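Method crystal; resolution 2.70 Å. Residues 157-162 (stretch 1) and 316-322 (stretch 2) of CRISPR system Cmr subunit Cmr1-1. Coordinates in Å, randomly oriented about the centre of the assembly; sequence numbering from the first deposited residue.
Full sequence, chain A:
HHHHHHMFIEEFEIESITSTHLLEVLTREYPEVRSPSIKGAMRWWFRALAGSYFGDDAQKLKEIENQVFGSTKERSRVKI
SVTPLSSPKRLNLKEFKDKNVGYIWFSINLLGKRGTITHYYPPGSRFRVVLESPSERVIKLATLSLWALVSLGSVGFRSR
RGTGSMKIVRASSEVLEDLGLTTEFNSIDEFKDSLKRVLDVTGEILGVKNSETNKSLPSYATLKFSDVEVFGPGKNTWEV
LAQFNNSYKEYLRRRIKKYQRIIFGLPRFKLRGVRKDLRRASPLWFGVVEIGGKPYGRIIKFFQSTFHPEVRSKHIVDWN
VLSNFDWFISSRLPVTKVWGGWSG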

# COMPACT_ATOMS: atom_id res chain seq x y z
N PHE A 157 6.11 -7.66 -4.63
CA PHE A 157 5.25 -8.80 -4.36
C PHE A 157 4.84 -8.82 -2.88
O PHE A 157 5.68 -8.67 -2.00
CB PHE A 157 5.97 -10.10 -4.74
CG PHE A 157 5.10 -11.33 -4.64
CD1 PHE A 157 3.82 -11.33 -5.15
CD2 PHE A 157 5.59 -12.50 -4.06
CE1 PHE A 157 3.02 -12.46 -5.07
CE2 PHE A 157 4.79 -13.63 -3.98
CZ PHE A 157 3.50 -13.61 -4.49
N ARG A 158 3.54 -8.99 -2.65
CA ARG A 158 2.96 -9.08 -1.30
C ARG A 158 3.05 -7.78 -0.50
O ARG A 158 2.99 -7.80 0.73
CB ARG A 158 3.61 -10.23 -0.52
CG ARG A 158 3.11 -11.60 -0.91
CD ARG A 158 1.65 -11.77 -0.51
NE ARG A 158 1.08 -12.98 -1.10
CZ ARG A 158 0.38 -12.99 -2.22
NH1 ARG A 158 0.14 -11.87 -2.88
NH2 ARG A 158 -0.10 -14.14 -2.69
N SER A 159 3.15 -6.65 -1.19
CA SER A 159 3.29 -5.36 -0.53
C SER A 159 2.02 -4.90 0.20
O SER A 159 2.07 -4.00 1.04
CB SER A 159 3.73 -4.30 -1.55
OG SER A 159 3.28 -4.63 -2.85
N ARG A 160 0.88 -5.51 -0.11
CA ARG A 160 -0.35 -5.27 0.65
C ARG A 160 -0.34 -6.06 1.95
O ARG A 160 -1.21 -5.88 2.80
CB ARG A 160 -1.58 -5.62 -0.18
CG ARG A 160 -1.85 -4.67 -1.33
CD ARG A 160 -2.99 -5.16 -2.19
NE ARG A 160 -2.68 -6.47 -2.77
CZ ARG A 160 -3.56 -7.24 -3.40
NH1 ARG A 160 -4.82 -6.84 -3.55
NH2 ARG A 160 -3.17 -8.41 -3.89
N ARG A 161 0.65 -6.93 2.10
CA ARG A 161 0.76 -7.75 3.29
C ARG A 161 2.10 -7.58 4.00
O ARG A 161 2.66 -8.55 4.51
CB ARG A 161 0.57 -9.23 2.95
CG ARG A 161 -0.81 -9.62 2.46
CD ARG A 161 -0.93 -11.13 2.51
NE ARG A 161 -2.12 -11.63 1.83
CZ ARG A 161 -2.51 -12.90 1.87
NH1 ARG A 161 -1.81 -13.79 2.58
NH2 ARG A 161 -3.60 -13.29 1.22
N GLY A 162 2.62 -6.36 4.02
CA GLY A 162 3.76 -6.06 4.86
C GLY A 162 5.13 -5.98 4.20
O GLY A 162 6.08 -5.55 4.84
N ILE A 316 -7.35 -20.29 -0.95
CA ILE A 316 -7.89 -19.35 0.02
C ILE A 316 -6.78 -18.57 0.74
O ILE A 316 -7.02 -17.49 1.28
CB ILE A 316 -8.78 -20.08 1.06
CG1 ILE A 316 -9.54 -19.06 1.93
CG2 ILE A 316 -7.95 -21.03 1.91
CD1 ILE A 316 -10.88 -19.56 2.42
N VAL A 317 -5.57 -19.11 0.72
CA VAL A 317 -4.42 -18.42 1.30
C VAL A 317 -4.06 -17.19 0.48
O VAL A 317 -3.41 -16.27 0.97
CB VAL A 317 -3.20 -19.37 1.42
CG1 VAL A 317 -2.56 -19.62 0.06
CG2 VAL A 317 -2.18 -18.79 2.39
N ASP A 318 -4.49 -17.17 -0.78
CA ASP A 318 -4.17 -16.06 -1.68
C ASP A 318 -5.30 -15.04 -1.75
O ASP A 318 -5.16 -13.99 -2.38
CB ASP A 318 -3.87 -16.59 -3.09
CG ASP A 318 -2.54 -17.32 -3.18
OD1 ASP A 318 -1.60 -16.95 -2.44
OD2 ASP A 318 -2.44 -18.26 -3.99
N TRP A 319 -6.42 -15.34 -1.09
CA TRP A 319 -7.55 -14.42 -1.07
C TRP A 319 -7.16 -13.11 -0.40
O TRP A 319 -6.43 -13.11 0.59
CB TRP A 319 -8.75 -15.06 -0.35
CG TRP A 319 -9.43 -16.14 -1.15
CD1 TRP A 319 -8.94 -16.77 -2.27
CD2 TRP A 319 -10.71 -16.73 -0.89
NE1 TRP A 319 -9.85 -17.70 -2.72
CE2 TRP A 319 -10.94 -17.69 -1.89
CE3 TRP A 319 -11.69 -16.53 0.09
CZ2 TRP A 319 -12.11 -18.45 -1.94
CZ3 TRP A 319 -12.85 -17.28 0.03
CH2 TRP A 319 -13.05 -18.23 -0.97
N ASN A 320 -7.63 -11.99 -0.95
CA ASN A 320 -7.39 -10.68 -0.36
C ASN A 320 -7.80 -10.60 1.11
O ASN A 320 -8.78 -11.21 1.52
CB ASN A 320 -8.13 -9.60 -1.13
CG ASN A 320 -7.54 -9.34 -2.50
OD1 ASN A 320 -6.39 -9.70 -2.77
ND2 ASN A 320 -8.32 -8.71 -3.37
N VAL A 321 -7.04 -9.83 1.88
CA VAL A 321 -7.41 -9.54 3.26
C VAL A 321 -8.39 -8.36 3.29
O VAL A 321 -8.10 -7.30 2.74
CB VAL A 321 -6.18 -9.23 4.12
CG1 VAL A 321 -6.59 -8.83 5.53
CG2 VAL A 321 -5.24 -10.43 4.16
N LEU A 322 -9.54 -8.56 3.92
CA LEU A 322 -10.59 -7.54 3.91
C LEU A 322 -10.70 -6.83 5.25
O LEU A 322 -10.01 -7.16 6.21
CB LEU A 322 -11.94 -8.16 3.55
CG LEU A 322 -12.01 -8.90 2.22
CD1 LEU A 322 -13.44 -9.33 1.96
CD2 LEU A 322 -11.47 -8.03 1.07

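Contact between the two stretches is made by three arginines reaching from a tight turn to a segment with little regular structure, and it buries 271 Å² summed over both sides. The turn is type I, from Arg158 to Arg161, and is closed by the backbone hydrogen bond from Arg161 N to Arg158 O at 2.8 Å. The backbones stay well apart: the CA atoms of Arg161 and Val321 are 8.4 Å from each other, those of Arg158 and Asp318 10.0 Å. The long arginine side chains span this gap.

Along stretch 2, Ile316 takes no part across the gap, but its carbonyl O receives a weak hydrogen bond from Trp319 N at 3.3 Å, and residues 316 to 318 have helical backbone angles. Val317 contributes through its backbone. Its carbonyl O accepts a hydrogen bond from Arg161 NH2 at 3.0 Å, with an N-H...O angle of 148°, and a weak one from Arg161 NH1 at 3.4 Å and 133°. This oxygen lies near the guanidinium plane, at the edge where the N-H groups point. The nearest approach of the valine side chain is Val317 CG2 to Arg161 NH1, at 5.0 Å.

Asp318 supplies the salt bridge, its OD1 lying 3.2 Å from Arg158 NH2 and near the plane of that guanidinium. Both CA-to-CB bonds point sideways, so the charges meet through the ends of the side chains; Arg158, with chi1 and chi2 both m, bends to get there. Arg158 is buried, and the carboxylate offsets its charge, while its NH1 and NH2 also have hydrogen-bond partners elsewhere in the structure.

Trp319 points its CA-to-CB bond away, and its side chain comes nearest at Trp319 CB, 5.7 Å from Arg161 NH2. Its carbonyl O nevertheless lies 2.9 Å from Arg161 NH2, near the guanidinium plane.

Asn320 has a looser polar contact: its OD1 is 3.4 Å from Arg160 NH1, oblique to the guanidinium. Both residues are partly exposed, a setting that suits polar side chains.

Val321 turns its CA-to-CB bond toward stretch 1 and places CG2 4.1 Å from Arg161 NE, over one face of the guanidinium. An aliphatic methyl suits this face, which directs no N-H groups outward. Arg161 is thus met by carbonyl oxygens at its edge and a methyl over a face. Its chi2, chi3 and chi4 are near 180°, giving an extended side chain, and the 84 Å² covered by stretch 2 is the largest share of any residue here.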